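Local coordinates for protein terminal oxygenase component of carbazole (Janthinobacterium sp., PDB 7BUG) that is the terminal oxygenase of carbazole 1,9a-dioxygenase, using a Rieske [2Fe-2S] cluster and a mononuclear iron to dihydroxylate carbazole at its angular and adjacent carbons, at residues D148-I160 with K271-W285. Sequence-based numbering, arbitrary orientation.
Sequences DTPPNFLDDDMEI and KVNPFPNPDMMQFEW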
loop_
_atom_site.group_PDB
_atom_site.type_symbol
_atom_site.label_atom_id
_atom_site.label_comp_id
_atom_site.label_asym_id
_atom_site.label_seq_id
_atom_site.Cartn_x
_atom_site.Cartn_y
_atom_site.Cartn_z
ATOM N N ASP A 148 11.330 6.321 -34.724
ATOM C CA ASP A 148 10.558 5.744 -33.591
ATOM C C ASP A 148 9.086 5.730 -33.955
ATOM O O ASP A 148 8.260 5.654 -33.031
ATOM C CB ASP A 148 10.805 6.536 -32.310
ATOM C CG ASP A 148 12.186 6.314 -31.710
ATOM O OD1 ASP A 148 12.817 5.303 -32.037
ATOM O OD2 ASP A 148 12.649 7.219 -30.956
ATOM N N THR A 149 8.750 5.675 -35.236
ATOM C CA THR A 149 7.345 5.632 -35.693
ATOM C C THR A 149 7.275 4.553 -36.742
ATOM O O THR A 149 8.265 4.271 -37.427
ATOM C CB THR A 149 6.817 6.967 -36.228
ATOM O OG1 THR A 149 7.660 7.418 -37.292
ATOM C CG2 THR A 149 6.777 8.059 -35.195
ATOM N N PRO A 150 6.144 3.847 -36.852
ATOM C CA PRO A 150 6.067 2.771 -37.823
ATOM C C PRO A 150 6.073 3.359 -39.220
ATOM O O PRO A 150 5.674 4.509 -39.425
ATOM C CB PRO A 150 4.688 2.136 -37.552
ATOM C CG PRO A 150 4.410 2.545 -36.143
ATOM C CD PRO A 150 4.953 3.957 -35.994
ATOM N N PRO A 151 6.415 2.547 -40.226
ATOM C CA PRO A 151 6.306 3.020 -41.610
ATOM C C PRO A 151 4.872 3.502 -41.923
ATOM O O PRO A 151 3.902 2.909 -41.436
ATOM C CB PRO A 151 6.657 1.783 -42.451
ATOM C CG PRO A 151 7.358 0.832 -41.524
ATOM C CD PRO A 151 6.840 1.150 -40.130
ATOM N N ASN A 152 4.785 4.576 -42.720
ATOM C CA ASN A 152 3.554 5.215 -43.280
ATOM C C ASN A 152 2.898 6.149 -42.265
ATOM O O ASN A 152 2.046 6.910 -42.653
ATOM C CB ASN A 152 2.584 4.190 -43.902
ATOM C CG ASN A 152 3.267 3.368 -44.990
ATOM O OD1 ASN A 152 3.722 2.258 -44.748
ATOM N ND2 ASN A 152 3.467 3.966 -46.161
ATOM N N PHE A 153 3.228 6.087 -40.966
ATOM C CA PHE A 153 2.571 6.953 -39.975
ATOM C C PHE A 153 2.751 8.421 -40.351
ATOM O O PHE A 153 1.781 9.196 -40.217
ATOM C CB PHE A 153 3.108 6.697 -38.578
ATOM C CG PHE A 153 2.464 7.550 -37.518
ATOM C CD1 PHE A 153 1.206 7.224 -37.052
ATOM C CD2 PHE A 153 3.078 8.692 -37.024
ATOM C CE1 PHE A 153 0.579 8.005 -36.095
ATOM C CE2 PHE A 153 2.443 9.485 -36.088
ATOM C CZ PHE A 153 1.208 9.102 -35.588
ATOM N N LEU A 154 3.939 8.788 -40.850
ATOM C CA LEU A 154 4.246 10.200 -41.201
ATOM C C LEU A 154 4.009 10.499 -42.698
ATOM O O LEU A 154 4.385 11.601 -43.140
ATOM C CB LEU A 154 5.687 10.498 -40.798
ATOM C CG LEU A 154 5.976 10.415 -39.298
ATOM C CD1 LEU A 154 7.468 10.592 -39.035
ATOM C CD2 LEU A 154 5.170 11.429 -38.506
ATOM N N ASP A 155 3.411 9.607 -43.472
ATOM C CA ASP A 155 3.093 9.913 -44.905
ATOM C C ASP A 155 2.355 11.253 -44.967
ATOM O O ASP A 155 1.425 11.435 -44.190
ATOM C CB ASP A 155 2.313 8.782 -45.574
ATOM C CG ASP A 155 3.190 7.589 -45.889
ATOM O OD1 ASP A 155 4.404 7.689 -45.626
ATOM O OD2 ASP A 155 2.642 6.559 -46.349
ATOM N N ASP A 156 2.666 12.106 -45.957
ATOM C CA ASP A 156 2.005 13.419 -46.136
ATOM C C ASP A 156 0.475 13.249 -46.069
ATOM O O ASP A 156 -0.185 14.123 -45.476
ATOM C CB ASP A 156 2.423 14.074 -47.461
ATOM C CG ASP A 156 1.798 15.445 -47.691
ATOM O OD1 ASP A 156 1.892 16.289 -46.765
ATOM O OD2 ASP A 156 1.173 15.655 -48.777
ATOM N N ASP A 157 -0.085 12.247 -46.737
ATOM C CA ASP A 157 -1.558 12.163 -46.950
ATOM C C ASP A 157 -2.237 11.328 -45.851
ATOM O O ASP A 157 -3.460 11.280 -45.812
ATOM C CB ASP A 157 -1.905 11.640 -48.354
ATOM C CG ASP A 157 -1.563 10.187 -48.619
ATOM O OD1 ASP A 157 -0.667 9.632 -47.902
ATOM O OD2 ASP A 157 -2.213 9.593 -49.541
ATOM N N MET A 158 -1.472 10.761 -44.928
ATOM C CA MET A 158 -2.051 9.914 -43.853
ATOM C C MET A 158 -2.710 10.797 -42.788
ATOM O O MET A 158 -2.045 11.676 -42.205
ATOM C CB MET A 158 -0.956 9.048 -43.234
ATOM C CG MET A 158 -1.512 8.058 -42.221
ATOM S SD MET A 158 -2.424 6.709 -42.989
ATOM C CE MET A 158 -1.167 5.854 -43.935
ATOM N N GLU A 159 -4.032 10.678 -42.636
ATOM C CA GLU A 159 -4.800 11.391 -41.594
ATOM C C GLU A 159 -4.888 10.466 -40.380
ATOM O O GLU A 159 -5.262 9.262 -40.540
ATOM C CB GLU A 159 -6.171 11.845 -42.094
ATOM C CG GLU A 159 -6.062 12.969 -43.110
ATOM C CD GLU A 159 -5.298 14.198 -42.631
ATOM O OE1 GLU A 159 -5.546 14.664 -41.490
ATOM O OE2 GLU A 159 -4.476 14.726 -43.435
ATOM N N ILE A 160 -4.478 11.016 -39.259
ATOM C CA ILE A 160 -4.423 10.271 -37.982
ATOM C C ILE A 160 -5.494 10.810 -37.048
ATOM O O ILE A 160 -5.585 12.020 -36.828
ATOM C CB ILE A 160 -3.022 10.388 -37.388
ATOM C CG1 ILE A 160 -1.955 9.674 -38.232
ATOM C CG2 ILE A 160 -3.044 9.914 -35.949
ATOM C CD1 ILE A 160 -2.153 8.192 -38.457
ATOM N N LYS A 271 1.743 -1.676 -35.579
ATOM C CA LYS A 271 1.060 -1.313 -36.832
ATOM C C LYS A 271 0.299 -2.525 -37.344
ATOM O O LYS A 271 0.894 -3.601 -37.495
ATOM C CB LYS A 271 2.080 -0.841 -37.858
ATOM C CG LYS A 271 1.453 -0.506 -39.204
ATOM C CD LYS A 271 2.458 -0.063 -40.232
ATOM C CE LYS A 271 1.857 0.033 -41.607
ATOM N NZ LYS A 271 2.843 0.505 -42.604
ATOM N N VAL A 272 -0.989 -2.317 -37.594
ATOM C CA VAL A 272 -1.848 -3.389 -38.163
ATOM C C VAL A 272 -2.509 -2.838 -39.416
ATOM O O VAL A 272 -3.202 -1.812 -39.343
ATOM C CB VAL A 272 -2.914 -3.867 -37.171
ATOM C CG1 VAL A 272 -3.730 -5.022 -37.765
ATOM C CG2 VAL A 272 -2.344 -4.223 -35.818
ATOM N N ASN A 273 -2.221 -3.486 -40.528
ATOM C CA ASN A 273 -2.608 -2.982 -41.861
ATOM C C ASN A 273 -3.215 -4.103 -42.684
ATOM O O ASN A 273 -2.544 -5.116 -42.899
ATOM C CB ASN A 273 -1.381 -2.497 -42.632
ATOM C CG ASN A 273 -1.782 -1.852 -43.936
ATOM O OD1 ASN A 273 -2.873 -1.302 -44.064
ATOM N ND2 ASN A 273 -0.890 -1.896 -44.892
ATOM N N PRO A 274 -4.458 -3.956 -43.181
ATOM C CA PRO A 274 -5.362 -2.876 -42.812
ATOM C C PRO A 274 -6.146 -3.252 -41.542
ATOM O O PRO A 274 -6.262 -4.399 -41.202
ATOM C CB PRO A 274 -6.262 -2.772 -44.067
ATOM C CG PRO A 274 -6.359 -4.169 -44.586
ATOM C CD PRO A 274 -5.059 -4.840 -44.193
ATOM N N PHE A 275 -6.683 -2.257 -40.858
ATOM C CA PHE A 275 -7.519 -2.451 -39.649
ATOM C C PHE A 275 -8.059 -1.116 -39.207
ATOM O O PHE A 275 -7.328 -0.142 -39.340
ATOM C CB PHE A 275 -6.701 -3.031 -38.499
ATOM C CG PHE A 275 -7.571 -3.752 -37.505
ATOM C CD1 PHE A 275 -7.977 -5.050 -37.759
ATOM C CD2 PHE A 275 -8.002 -3.109 -36.356
ATOM C CE1 PHE A 275 -8.823 -5.690 -36.866
ATOM C CE2 PHE A 275 -8.852 -3.760 -35.466
ATOM C CZ PHE A 275 -9.266 -5.039 -35.750
ATOM N N PRO A 276 -9.309 -0.973 -38.701
ATOM C CA PRO A 276 -10.298 -2.070 -38.553
ATOM C C PRO A 276 -11.183 -2.298 -39.797
ATOM O O PRO A 276 -12.135 -3.099 -39.761
ATOM C CB PRO A 276 -11.136 -1.505 -37.402
ATOM C CG PRO A 276 -11.186 -0.032 -37.731
ATOM C CD PRO A 276 -9.751 0.267 -38.067
ATOM N N ASN A 277 -10.803 -1.647 -40.893
ATOM C CA ASN A 277 -11.476 -1.711 -42.226
ATOM C C ASN A 277 -10.395 -1.776 -43.299
ATOM O O ASN A 277 -9.252 -1.362 -43.069
ATOM C CB ASN A 277 -12.454 -0.558 -42.362
ATOM C CG ASN A 277 -13.593 -0.846 -43.321
ATOM O OD1 ASN A 277 -14.246 -1.872 -43.190
ATOM N ND2 ASN A 277 -13.801 0.042 -44.283
ATOM N N PRO A 278 -10.661 -2.356 -44.499
ATOM C CA PRO A 278 -9.603 -2.537 -45.494
ATOM C C PRO A 278 -8.935 -1.256 -46.011
ATOM O O PRO A 278 -7.908 -1.402 -46.628
ATOM C CB PRO A 278 -10.296 -3.346 -46.611
ATOM C CG PRO A 278 -11.360 -4.111 -45.839
ATOM C CD PRO A 278 -11.897 -3.077 -44.883
ATOM N N ASP A 279 -9.511 -0.075 -45.746
ATOM C CA ASP A 279 -9.092 1.243 -46.269
ATOM C C ASP A 279 -8.289 2.011 -45.210
ATOM O O ASP A 279 -7.864 3.183 -45.460
ATOM C CB ASP A 279 -10.330 2.015 -46.738
ATOM C CG ASP A 279 -11.289 2.367 -45.603
ATOM O OD1 ASP A 279 -11.427 1.549 -44.686
ATOM O OD2 ASP A 279 -11.867 3.491 -45.621
ATOM N N MET A 280 -8.053 1.406 -44.049
ATOM C CA MET A 280 -7.371 2.167 -42.973
ATOM C C MET A 280 -6.360 1.279 -42.248
ATOM O O MET A 280 -6.302 0.078 -42.497
ATOM C CB MET A 280 -8.400 2.815 -42.046
ATOM C CG MET A 280 -9.218 1.906 -41.229
ATOM S SD MET A 280 -10.792 2.757 -40.691
ATOM C CE MET A 280 -10.284 4.367 -40.171
ATOM N N MET A 281 -5.536 1.880 -41.390
ATOM C CA MET A 281 -4.581 1.086 -40.607
ATOM C C MET A 281 -4.559 1.564 -39.160
ATOM O O MET A 281 -5.041 2.640 -38.877
ATOM C CB MET A 281 -3.175 1.107 -41.205
ATOM C CG MET A 281 -2.648 2.433 -41.536
ATOM S SD MET A 281 -1.163 2.260 -42.632
ATOM C CE MET A 281 -1.912 2.058 -44.249
ATOM N N GLN A 282 -4.125 0.679 -38.273
ATOM C CA GLN A 282 -4.095 1.022 -36.843
ATOM C C GLN A 282 -2.642 1.133 -36.382
ATOM O O GLN A 282 -1.865 0.225 -36.648
ATOM C CB GLN A 282 -4.929 0.015 -36.062
ATOM C CG GLN A 282 -4.986 0.300 -34.579
ATOM C CD GLN A 282 -6.188 -0.276 -33.855
ATOM O OE1 GLN A 282 -7.195 -0.606 -34.485
ATOM N NE2 GLN A 282 -6.098 -0.405 -32.529
ATOM N N PHE A 283 -2.321 2.215 -35.694
ATOM C CA PHE A 283 -0.998 2.352 -35.044
ATOM C C PHE A 283 -1.260 2.608 -33.565
ATOM O O PHE A 283 -1.988 3.548 -33.219
ATOM C CB PHE A 283 -0.197 3.507 -35.641
ATOM C CG PHE A 283 -0.135 3.659 -37.145
ATOM C CD1 PHE A 283 -1.085 4.420 -37.828
ATOM C CD2 PHE A 283 0.901 3.095 -37.883
ATOM C CE1 PHE A 283 -0.983 4.618 -39.202
ATOM C CE2 PHE A 283 1.003 3.318 -39.251
ATOM C CZ PHE A 283 0.082 4.105 -39.896
ATOM N N GLU A 284 -0.706 1.780 -32.683
ATOM C CA GLU A 284 -0.980 1.986 -31.262
ATOM C C GLU A 284 0.331 1.839 -30.476
ATOM O O GLU A 284 1.107 0.892 -30.663
ATOM C CB GLU A 284 -2.122 1.086 -30.763
ATOM C CG GLU A 284 -1.854 -0.367 -30.900
ATOM C CD GLU A 284 -2.998 -1.215 -30.311
ATOM O OE1 GLU A 284 -4.161 -0.750 -30.449
ATOM O OE2 GLU A 284 -2.725 -2.222 -29.672
ATOM N N TRP A 285 0.514 2.779 -29.565
ATOM C CA TRP A 285 1.675 2.809 -28.662
ATOM C C TRP A 285 1.246 2.320 -27.278
ATOM O O TRP A 285 0.095 2.618 -26.854
ATOM C CB TRP A 285 2.232 4.215 -28.538
ATOM C CG TRP A 285 3.059 4.724 -29.681
ATOM C CD1 TRP A 285 4.406 4.871 -29.620
ATOM C CD2 TRP A 285 2.659 5.220 -30.978
ATOM N NE1 TRP A 285 4.887 5.452 -30.762
ATOM C CE2 TRP A 285 3.840 5.660 -31.621
ATOM C CE3 TRP A 285 1.436 5.351 -31.648
ATOM C CZ2 TRP A 285 3.825 6.206 -32.903
ATOM C CZ3 TRP A 285 1.434 5.922 -32.914
ATOM C CH2 TRP A 285 2.620 6.326 -33.518
HETATM O O HOH W 1 7.324 6.905 -30.890
#
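Phe153 meets Phe283 of the strand 281-288 with its edge and receives Trp285 of the same strand on one face. Its CD1 edge drives into the face of Phe283, off centre toward the rim, with the ring planes at 85°: a T-shaped stack with centroids 5.2 Å apart. CG anti to the backbone N (chi1 -180°) swings the ring so that CD1 meets Phe283. Phe153 CB lies over the same Phe283 face, 4.2 Å from the ring centroid, adding a CH-pi contact. Trp285 then repeats the motif with the roles changed, pointing CH2 at the centre of a Phe153 face, 3.7 Å from Phe153 CE1. Pro150 wedges in beside this aromatic cluster, CB against the Phe283 edge at CD2 (3.9 Å) and CD against Trp285 CZ2. Ile160 CD1 closes on Phe283 CE1. In the antiparallel sheet of the catalytic, Bet v 1-like domain, strand 293-303 separates 158-167 from 281-288; the loop 148-157 leads into the outermost strand 158-167 and folds over side chains of 269-273 and 281-288. Farther along, the bent Met158 chain brings CE to Met281 SD at 3.8 Å. Lys271, extended all the way from CB, runs past Pro150 and donates from NZ to Pro151 O (2.9 Å), arriving well above the carbonyl plane. Lys271 NZ also sits 2.9 Å from Asn152 OD1. That amide is steadied by its other end, where Asn152 ND2 gives a nearly straight bond (168°) to the syn side of Asp155 OD2. At the start of the segment, one water accepts from Trp285 NE1 and donates to Asp148 O, while the Asp148 carboxylate turns away to Trp29 N and His28 ND1.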